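Local structure of nsp9 (Porcine coronavirus HKU15, 5YM6) at residues V9-N14 against I99-E104; N14-F19 against S24-F29; K36-A41 against S92-M97; L49-C54 against K60-L65. The protein binds nucleic acid, probably single-stranded RNA, as a small protein of the coronavirus replicase, with affinity raised by dimerization. All coordinates share one frame; numbering follows the deposited sequence.

Contact 1: residues V9-N14 against I99-E104; sequences VFTAQN and IGHISE
Val9 and His101 are the residues where strand 8-18 and helix 92-105 come nearest, with their CA atoms 7.1 Å apart. Both side chains start out toward the opposite element. The contact is small and lies near the surface, burying 127 Å² in all. His101 and Val9 carry nearly all of it. With CG trans to the backbone N (chi1 -175°), the His101 ring reaches out from the helix and presents one face to Val9. Methyl CG1 of Val9 sits over the centre of that face, 3.9 Å from the ring centroid of His101 and 12° off its normal. This is a CH-pi contact. Val9 CB also packs close, 3.7 Å from His101 ND1. Further along the strand, Thr11 CG2 is 4.5 Å from His101 NE2 and meets the ring obliquely and loosely. The helix turns other residues to the second subunit: Ile99 packs on Met97 of that subunit, and Ser103 OG is hydrogen-bonded to its Arg7 O. The contact joins the start of strand 8-18, the first barrel strand, to the C-terminal helix, whose Gly96 and Gly100 fit the GxxxG pattern known from the dimer helix of coronavirus nsp9.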
# COMPACT_ATOMS: atom_id res chain seq x y z
N VAL B 9 7.44 -1.16 6.02
CA VAL B 9 6.61 -1.54 7.15
C VAL B 9 7.43 -2.39 8.13
O VAL B 9 8.08 -3.36 7.72
CB VAL B 9 5.35 -2.34 6.70
CG1 VAL B 9 4.59 -2.89 7.91
CG2 VAL B 9 4.43 -1.48 5.83
N PHE B 10 7.42 -2.05 9.41
CA PHE B 10 7.98 -2.97 10.38
C PHE B 10 7.00 -3.10 11.53
O PHE B 10 6.21 -2.20 11.80
CB PHE B 10 9.39 -2.55 10.85
CG PHE B 10 9.41 -1.58 12.01
CD1 PHE B 10 9.40 -0.22 11.79
CD2 PHE B 10 9.49 -2.05 13.31
CE1 PHE B 10 9.42 0.67 12.86
CE2 PHE B 10 9.52 -1.16 14.38
CZ PHE B 10 9.49 0.20 14.16
N THR B 11 7.06 -4.24 12.20
CA THR B 11 6.09 -4.58 13.23
C THR B 11 6.73 -4.69 14.61
O THR B 11 7.86 -5.16 14.75
CB THR B 11 5.39 -5.90 12.89
OG1 THR B 11 6.36 -6.96 12.84
CG2 THR B 11 4.69 -5.80 11.55
N ALA B 12 6.00 -4.23 15.62
CA ALA B 12 6.41 -4.44 17.00
C ALA B 12 5.17 -4.67 17.86
O ALA B 12 4.21 -5.25 17.39
CB ALA B 12 7.21 -3.25 17.50
N GLN B 13 5.18 -4.22 19.11
CA GLN B 13 4.03 -4.46 19.97
C GLN B 13 3.58 -3.20 20.66
O GLN B 13 4.39 -2.36 21.02
CB GLN B 13 4.35 -5.53 21.01
CG GLN B 13 4.58 -6.93 20.42
CD GLN B 13 5.16 -7.92 21.42
OE1 GLN B 13 6.34 -7.82 21.79
NE2 GLN B 13 4.35 -8.90 21.83
N ASN B 14 2.28 -3.07 20.86
CA ASN B 14 1.75 -1.96 21.64
C ASN B 14 0.72 -2.49 22.63
O ASN B 14 0.33 -3.66 22.58
CB ASN B 14 1.12 -0.88 20.74
CG ASN B 14 2.15 0.05 20.09
OD1 ASN B 14 2.98 -0.37 19.30
ND2 ASN B 14 2.05 1.35 20.39
N ILE B 99 -1.87 -3.16 4.07
CA ILE B 99 -2.61 -4.23 3.41
C ILE B 99 -1.69 -5.06 2.51
O ILE B 99 -1.79 -6.29 2.48
CB ILE B 99 -3.79 -3.68 2.59
CG1 ILE B 99 -4.85 -3.10 3.53
CG2 ILE B 99 -4.42 -4.77 1.73
CD1 ILE B 99 -6.01 -2.45 2.83
N GLY B 100 -0.79 -4.39 1.80
CA GLY B 100 0.16 -5.08 0.95
C GLY B 100 1.08 -5.99 1.76
O GLY B 100 1.38 -7.11 1.36
N HIS B 101 1.51 -5.49 2.91
CA HIS B 101 2.44 -6.23 3.76
C HIS B 101 1.77 -7.48 4.31
O HIS B 101 2.35 -8.57 4.26
CB HIS B 101 2.94 -5.33 4.90
CG HIS B 101 3.99 -5.97 5.75
ND1 HIS B 101 5.34 -5.83 5.50
CD2 HIS B 101 3.89 -6.72 6.87
CE1 HIS B 101 6.02 -6.49 6.42
NE2 HIS B 101 5.17 -7.04 7.26
N ILE B 102 0.54 -7.33 4.80
CA ILE B 102 -0.19 -8.45 5.36
C ILE B 102 -0.50 -9.49 4.27
O ILE B 102 -0.47 -10.69 4.52
CB ILE B 102 -1.48 -7.98 6.05
CG1 ILE B 102 -1.13 -7.14 7.28
CG2 ILE B 102 -2.36 -9.15 6.43
CD1 ILE B 102 -2.31 -6.64 8.06
N SER B 103 -0.74 -9.02 3.05
CA SER B 103 -0.97 -9.93 1.93
C SER B 103 0.26 -10.81 1.64
O SER B 103 0.13 -12.02 1.46
CB SER B 103 -1.37 -9.15 0.68
OG SER B 103 -2.62 -8.52 0.87
N GLU B 104 1.45 -10.22 1.60
CA GLU B 104 2.65 -11.01 1.31
C GLU B 104 3.09 -11.87 2.50
O GLU B 104 3.85 -12.83 2.34
CB GLU B 104 3.80 -10.10 0.87
CG GLU B 104 4.96 -10.86 0.24
CD GLU B 104 5.42 -10.24 -1.07
OE1 GLU B 104 5.00 -9.10 -1.35
OE2 GLU B 104 6.16 -10.92 -1.82

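Contact 2: residues N14-F19 against S24-F29; sequences NTAQDF and STVKSF
Asn14 and Val26 form a two-way backbone pair, and Ala16 and Ser24 form the next one along. Val26 N donates to Asn14 O at 2.8 Å and Asn14 N to Val26 O at 2.9 Å. Ala16 N reaches Ser24 O at 2.8 Å with an N-H...O angle of 172°. Ser24 N returns a bond to Ala16 O. Between these hydrogen-bonded pairs lies Thr15 with Thr25, a non-hydrogen-bonded pair. There the CA-H groups take over, with Thr25 CA 3.4 Å from Asn14 O. The ladder belongs to the antiparallel beta hairpin of strands 8-18 and 23-33, in the barrel-like sheet of nsp9. The apolar contact lies on the face that carries Asn14, Ala16, Ser24 and Val26: Val26 CG1 packs on Ala16 CB at 3.7 Å. With CG1 beside the backbone N (chi1 -61°), CG2 of Val26 falls between N and the carbonyl carbon. It makes a methyl-to-carbonyl van der Waals contact, 3.4 Å from Asn14 O. The polar side-chain contact is at the end away from the turn. Asn14 OD1 lies 3.0 Å from Ser28 OG, and Tyr30 OH is also hydrogen-bonded to OD1. The other end of the amide, ND2, bonds to Thr53 O of the strand on the far side of 8-18.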
# COMPACT_ATOMS: atom_id res chain seq x y z
N ASN B 14 2.28 -3.07 20.86
CA ASN B 14 1.75 -1.96 21.64
C ASN B 14 0.72 -2.49 22.63
O ASN B 14 0.33 -3.66 22.58
CB ASN B 14 1.12 -0.88 20.74
CG ASN B 14 2.15 0.05 20.09
OD1 ASN B 14 2.98 -0.37 19.30
ND2 ASN B 14 2.05 1.35 20.39
N THR B 15 0.27 -1.63 23.53
CA THR B 15 -0.80 -1.97 24.45
C THR B 15 -2.08 -1.30 23.97
O THR B 15 -2.09 -0.10 23.71
CB THR B 15 -0.46 -1.54 25.87
OG1 THR B 15 0.74 -2.21 26.29
CG2 THR B 15 -1.60 -1.89 26.83
N ALA B 16 -3.14 -2.09 23.84
CA ALA B 16 -4.43 -1.58 23.44
C ALA B 16 -5.42 -1.71 24.58
O ALA B 16 -5.20 -2.48 25.53
CB ALA B 16 -4.93 -2.32 22.19
N GLN B 17 -6.51 -0.97 24.48
CA GLN B 17 -7.53 -0.92 25.51
C GLN B 17 -8.86 -1.27 24.86
O GLN B 17 -9.15 -0.78 23.76
CB GLN B 17 -7.58 0.49 26.14
CG GLN B 17 -6.28 0.95 26.83
CD GLN B 17 -5.17 1.39 25.87
OE1 GLN B 17 -5.39 2.19 24.94
NE2 GLN B 17 -3.96 0.90 26.12
N ASP B 18 -9.66 -2.11 25.50
CA ASP B 18 -10.97 -2.41 24.93
C ASP B 18 -12.04 -1.49 25.52
O ASP B 18 -11.74 -0.59 26.30
CB ASP B 18 -11.35 -3.89 25.10
CG ASP B 18 -11.48 -4.32 26.55
OD1 ASP B 18 -11.76 -3.48 27.43
OD2 ASP B 18 -11.33 -5.53 26.80
N PHE B 19 -13.30 -1.73 25.15
CA PHE B 19 -14.36 -0.83 25.58
C PHE B 19 -14.59 -0.91 27.09
O PHE B 19 -15.09 0.04 27.69
CB PHE B 19 -15.63 -1.14 24.79
CG PHE B 19 -15.60 -0.60 23.38
CD1 PHE B 19 -14.97 -1.30 22.36
CD2 PHE B 19 -16.18 0.62 23.08
CE1 PHE B 19 -14.92 -0.80 21.07
CE2 PHE B 19 -16.14 1.13 21.79
CZ PHE B 19 -15.51 0.42 20.78
N SER B 24 -4.46 -5.07 26.69
CA SER B 24 -3.82 -6.27 26.17
C SER B 24 -2.74 -5.89 25.17
O SER B 24 -2.78 -4.80 24.61
CB SER B 24 -4.85 -7.21 25.53
OG SER B 24 -5.49 -6.58 24.45
N THR B 25 -1.78 -6.78 24.97
CA THR B 25 -0.69 -6.50 24.04
C THR B 25 -1.13 -6.86 22.63
O THR B 25 -1.77 -7.90 22.41
CB THR B 25 0.60 -7.28 24.42
OG1 THR B 25 1.54 -7.19 23.35
CG2 THR B 25 0.30 -8.71 24.64
N VAL B 26 -0.80 -6.00 21.67
CA VAL B 26 -1.18 -6.22 20.28
C VAL B 26 0.03 -6.09 19.35
O VAL B 26 1.03 -5.46 19.69
CB VAL B 26 -2.28 -5.21 19.82
CG1 VAL B 26 -3.54 -5.39 20.65
CG2 VAL B 26 -1.78 -3.76 19.92
N LYS B 27 -0.06 -6.69 18.17
CA LYS B 27 0.95 -6.54 17.14
C LYS B 27 0.74 -5.21 16.42
O LYS B 27 -0.38 -4.94 15.96
CB LYS B 27 0.90 -7.69 16.14
CG LYS B 27 1.84 -7.54 14.97
CD LYS B 27 1.89 -8.83 14.17
CE LYS B 27 2.98 -8.81 13.12
NZ LYS B 27 2.89 -10.04 12.28
N SER B 28 1.78 -4.40 16.33
CA SER B 28 1.63 -3.08 15.72
C SER B 28 2.36 -2.97 14.39
O SER B 28 3.44 -3.51 14.22
CB SER B 28 2.13 -2.00 16.68
OG SER B 28 3.45 -2.31 17.10
N PHE B 29 1.76 -2.22 13.46
CA PHE B 29 2.31 -2.03 12.12
C PHE B 29 2.67 -0.57 11.94
O PHE B 29 1.82 0.30 12.01
CB PHE B 29 1.30 -2.46 11.04
CG PHE B 29 1.01 -3.93 11.05
CD1 PHE B 29 0.18 -4.49 12.02
CD2 PHE B 29 1.57 -4.76 10.10
CE1 PHE B 29 -0.08 -5.84 12.02
CE2 PHE B 29 1.31 -6.13 10.11
CZ PHE B 29 0.49 -6.66 11.07

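Contact 3: residues K36-A41 against S92-M97; sequences KKILVA and SLNRGM
Val40 and Asn94 form the tight part of this contact, their CA atoms 6.7 Å apart where strand 36-44 passes helix 92-105. The segment axes approach to 8.5 Å and their directions differ by 68°. The two side chains cross at about a right angle. Both branches of Val40 take part. CG2 packs on the aliphatic base of Asn94, 3.8 Å from its CB. CG1, trans to the backbone N of Val40 (chi1 172°), reaches the helix backbone instead and lies 3.6 Å from Asn94 O. The valine therefore straddles the CB of Asn94 and its backbone carbonyl, O, while the amide end of Asn94 leads on past it. This is van der Waals packing, and the buried surface is modest at 141 Å². Val40 is buried, with Val31, Phe86 and Val98 also against it. At this point the strand is irregular: Val40 and Ala41 both face Phe29 of strand 23-33, a classic beta bulge. The bulge lies beside the C-terminal helix of the nsp9 barrel, so the irregular step in the strand and the helix packing meet at one residue. The other side of the contact is looser. Ile38, an exposed residue, brings CG2 only to 4.3 Å from Asn94 OD1. Arg95 contributes little: Val40 CG1 is 4.4 Å from its backbone N. The Arg95 side chain touches Phe86 and Ile90, packs on Leu93 of the second subunit, and makes a long, weak ion pair with Asp66 through NH2.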
# COMPACT_ATOMS: atom_id res chain seq x y z
N LYS B 36 11.44 8.56 9.81
CA LYS B 36 10.36 8.75 10.77
C LYS B 36 9.37 7.60 10.68
O LYS B 36 9.20 7.01 9.61
CB LYS B 36 9.65 10.07 10.54
N LYS B 37 8.70 7.29 11.78
CA LYS B 37 7.70 6.21 11.76
C LYS B 37 6.33 6.70 12.18
O LYS B 37 6.19 7.67 12.94
CB LYS B 37 8.15 5.04 12.65
CG LYS B 37 8.10 5.30 14.14
CD LYS B 37 8.37 4.00 14.92
CE LYS B 37 7.91 4.12 16.36
NZ LYS B 37 8.75 5.07 17.16
N ILE B 38 5.29 6.02 11.70
CA ILE B 38 3.92 6.35 12.08
C ILE B 38 3.15 5.05 12.35
O ILE B 38 3.25 4.10 11.59
CB ILE B 38 3.20 7.20 11.00
CG1 ILE B 38 1.72 7.40 11.35
CG2 ILE B 38 3.36 6.58 9.63
CD1 ILE B 38 1.03 8.52 10.54
N LEU B 39 2.41 5.00 13.45
CA LEU B 39 1.60 3.82 13.74
C LEU B 39 0.37 3.81 12.84
O LEU B 39 -0.43 4.74 12.88
CB LEU B 39 1.19 3.79 15.21
CG LEU B 39 0.24 2.64 15.59
CD1 LEU B 39 0.98 1.35 15.36
CD2 LEU B 39 -0.25 2.77 17.02
N VAL B 40 0.23 2.77 12.03
CA VAL B 40 -0.85 2.70 11.04
C VAL B 40 -1.95 1.71 11.39
O VAL B 40 -3.14 1.97 11.16
CB VAL B 40 -0.28 2.36 9.65
CG1 VAL B 40 -1.41 2.09 8.65
CG2 VAL B 40 0.61 3.51 9.19
N ALA B 41 -1.57 0.56 11.96
CA ALA B 41 -2.54 -0.49 12.26
C ALA B 41 -2.09 -1.41 13.38
O ALA B 41 -0.89 -1.49 13.69
CB ALA B 41 -2.83 -1.32 11.00
N SER B 92 -5.04 6.85 3.20
CA SER B 92 -5.32 5.72 2.32
C SER B 92 -4.00 5.12 1.81
O SER B 92 -3.92 3.92 1.57
CB SER B 92 -6.20 6.16 1.14
OG SER B 92 -7.59 6.12 1.48
N LEU B 93 -2.97 5.96 1.64
CA LEU B 93 -1.67 5.46 1.16
C LEU B 93 -1.04 4.54 2.19
O LEU B 93 -0.42 3.52 1.86
CB LEU B 93 -0.71 6.60 0.86
CG LEU B 93 0.59 6.26 0.13
CD1 LEU B 93 0.34 6.19 -1.36
CD2 LEU B 93 1.66 7.29 0.41
N ASN B 94 -1.18 4.91 3.46
CA ASN B 94 -0.59 4.10 4.51
C ASN B 94 -1.37 2.82 4.73
O ASN B 94 -0.79 1.81 5.07
CB ASN B 94 -0.49 4.90 5.82
CG ASN B 94 0.67 5.87 5.82
OD1 ASN B 94 0.57 6.98 6.34
ND2 ASN B 94 1.78 5.47 5.19
N ARG B 95 -2.69 2.88 4.52
CA ARG B 95 -3.51 1.68 4.59
C ARG B 95 -3.04 0.70 3.52
O ARG B 95 -2.90 -0.50 3.78
CB ARG B 95 -5.00 2.01 4.42
CG ARG B 95 -5.59 2.80 5.61
CD ARG B 95 -6.89 3.53 5.25
NE ARG B 95 -8.02 2.63 5.06
CZ ARG B 95 -8.91 2.32 6.01
NH1 ARG B 95 -9.90 1.49 5.74
NH2 ARG B 95 -8.81 2.85 7.23
N GLY B 96 -2.79 1.21 2.32
CA GLY B 96 -2.30 0.37 1.24
C GLY B 96 -0.98 -0.31 1.58
O GLY B 96 -0.79 -1.48 1.28
N MET B 97 -0.07 0.44 2.19
CA MET B 97 1.21 -0.13 2.62
C MET B 97 1.02 -1.35 3.53
O MET B 97 1.66 -2.39 3.35
CB MET B 97 2.04 0.93 3.35
CG MET B 97 2.66 2.00 2.47
SD MET B 97 3.98 1.37 1.44
CE MET B 97 5.20 0.86 2.65

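Contact 4: residues L49-C54 against K60-L65; sequences LKTVTC and KTVLNL
Leu65 reaches across to strand 49-55 with both methyls, and they go to different partners. CD1 touches Leu49 CB at 3.6 Å. CD2 meets Val52 CG1 at 3.7 Å, the Leu65 and Val52 side chains crossing at about a right angle. Leu63 follows on the same face as Val52 and Cys54. With its CG beside the backbone N (chi1 -56°), Leu63 brings CD1 to 3.9 Å from Cys54 CB. Thr61 CG2 packs on that same Cys54 CB. Thr51, Thr53, Val62 and Asn64 point to the other face. There Val62 CG1 lies obliquely against Thr51 CB at 3.6 Å, and the bent chain of Lys60 lies across the methyl of Thr53. Thr51 OG1 gives its hydrogen bond outside the hairpin, to Gln17 OE1 of strand 8-18. Between the two faces runs an antiparallel hairpin ladder: Val52 with Leu63, and Cys54 with Thr61, are paired in both directions. The Cys54 N to Thr61 O bond is 2.7 Å and nearly straight at 175°. The ladder continues with Leu65 N to Lys50 O, 3.0 Å. On the strand's other edge, Lys50 and Thr51 both face Gln17 in a classic beta bulge. A water donates to the carbonyls of both strands, Lys50 O and Leu65 O. The Val52 face is largely apolar, with Thr61 at its end, and turns to the barrel interior, where Leu39, Ile42 and Ile87 lie against it; the Thr51 face is more polar.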
# COMPACT_ATOMS: atom_id res chain seq x y z
N LEU B 49 -11.38 -4.09 20.58
CA LEU B 49 -10.43 -3.04 20.93
C LEU B 49 -10.97 -1.66 20.53
O LEU B 49 -11.58 -1.51 19.47
CB LEU B 49 -9.06 -3.29 20.27
CG LEU B 49 -8.45 -4.64 20.64
CD1 LEU B 49 -7.05 -4.77 20.06
CD2 LEU B 49 -8.41 -4.83 22.17
N LYS B 50 -10.73 -0.67 21.37
CA LYS B 50 -11.20 0.68 21.11
C LYS B 50 -10.06 1.68 20.90
O LYS B 50 -10.16 2.56 20.04
CB LYS B 50 -12.09 1.15 22.26
CG LYS B 50 -12.63 2.56 22.08
CD LYS B 50 -13.48 2.98 23.27
CE LYS B 50 -13.87 4.45 23.17
NZ LYS B 50 -14.64 4.86 24.38
N THR B 51 -9.01 1.57 21.68
CA THR B 51 -7.90 2.51 21.57
C THR B 51 -6.57 1.80 21.64
O THR B 51 -6.48 0.64 22.06
CB THR B 51 -7.94 3.61 22.67
OG1 THR B 51 -7.77 3.03 23.97
CG2 THR B 51 -9.24 4.40 22.62
N VAL B 52 -5.52 2.49 21.22
CA VAL B 52 -4.17 1.96 21.34
C VAL B 52 -3.27 3.07 21.86
O VAL B 52 -3.43 4.24 21.50
CB VAL B 52 -3.66 1.38 20.02
CG1 VAL B 52 -3.61 2.46 18.92
CG2 VAL B 52 -2.30 0.74 20.21
N THR B 53 -2.37 2.70 22.75
CA THR B 53 -1.45 3.68 23.30
C THR B 53 -0.17 3.69 22.50
O THR B 53 0.44 2.66 22.26
CB THR B 53 -1.14 3.39 24.77
OG1 THR B 53 -2.33 3.58 25.53
CG2 THR B 53 -0.07 4.34 25.28
N CYS B 54 0.22 4.89 22.08
CA CYS B 54 1.38 5.08 21.24
C CYS B 54 2.39 5.95 21.97
O CYS B 54 2.02 6.75 22.82
CB CYS B 54 0.95 5.72 19.91
SG CYS B 54 2.27 6.14 18.80
N LYS B 60 3.45 10.07 25.49
CA LYS B 60 2.43 9.02 25.47
C LYS B 60 1.08 9.54 24.97
O LYS B 60 0.54 10.53 25.48
CB LYS B 60 2.26 8.43 26.87
CG LYS B 60 1.35 7.21 26.93
CD LYS B 60 2.03 6.06 27.67
CE LYS B 60 1.28 5.68 28.95
NZ LYS B 60 -0.19 5.55 28.76
N THR B 61 0.53 8.87 23.97
CA THR B 61 -0.72 9.31 23.38
C THR B 61 -1.67 8.15 23.10
O THR B 61 -1.25 7.06 22.70
CB THR B 61 -0.48 10.06 22.06
OG1 THR B 61 -1.74 10.29 21.41
CG2 THR B 61 0.42 9.26 21.14
N VAL B 62 -2.96 8.40 23.32
CA VAL B 62 -3.99 7.42 23.08
C VAL B 62 -4.65 7.69 21.73
O VAL B 62 -5.14 8.80 21.47
CB VAL B 62 -5.04 7.44 24.20
CG1 VAL B 62 -6.14 6.45 23.93
CG2 VAL B 62 -4.37 7.14 25.54
N LEU B 63 -4.64 6.68 20.86
CA LEU B 63 -5.21 6.80 19.53
C LEU B 63 -6.45 5.94 19.37
O LEU B 63 -6.49 4.81 19.86
CB LEU B 63 -4.19 6.39 18.47
CG LEU B 63 -2.87 7.15 18.51
CD1 LEU B 63 -1.96 6.62 17.43
CD2 LEU B 63 -3.12 8.64 18.33
N ASN B 64 -7.46 6.45 18.67
CA ASN B 64 -8.66 5.67 18.41
C ASN B 64 -8.46 4.70 17.28
O ASN B 64 -7.73 4.98 16.33
CB ASN B 64 -9.84 6.58 18.09
CG ASN B 64 -10.24 7.44 19.27
OD1 ASN B 64 -10.31 6.96 20.40
ND2 ASN B 64 -10.47 8.72 19.01
N LEU B 65 -9.12 3.55 17.38
CA LEU B 65 -9.10 2.53 16.33
C LEU B 65 -10.37 2.56 15.48
O LEU B 65 -11.47 2.76 16.01
CB LEU B 65 -8.98 1.14 16.95
CG LEU B 65 -7.78 0.97 17.88
CD1 LEU B 65 -7.89 -0.34 18.65
CD2 LEU B 65 -6.52 1.03 17.04
O HOH W 1 -12.26 3.47 18.51

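How the contacts relate
Strand 8-18 comes first and takes part in contacts 1 and 2, which share Asn14. Contact 2 closes a short hairpin loop with strand 23-33. The next strand, 36-44, opens contact 3, which closes only at the start of the C-terminal helix. Contact 4, the hairpin of 49-54 with 60-65, is nested within that loop. Contact 1 closes last, further along the helix, and encloses the other three. Contacts 2 and 3 follow in series, and none cross. Contacts 2 and 4 join neighbouring strands of one sheet, while contacts 1 and 3 fix the helix against it. Leu39, packing on Val52 and Leu63, links the strand of contact 3 to contact 4.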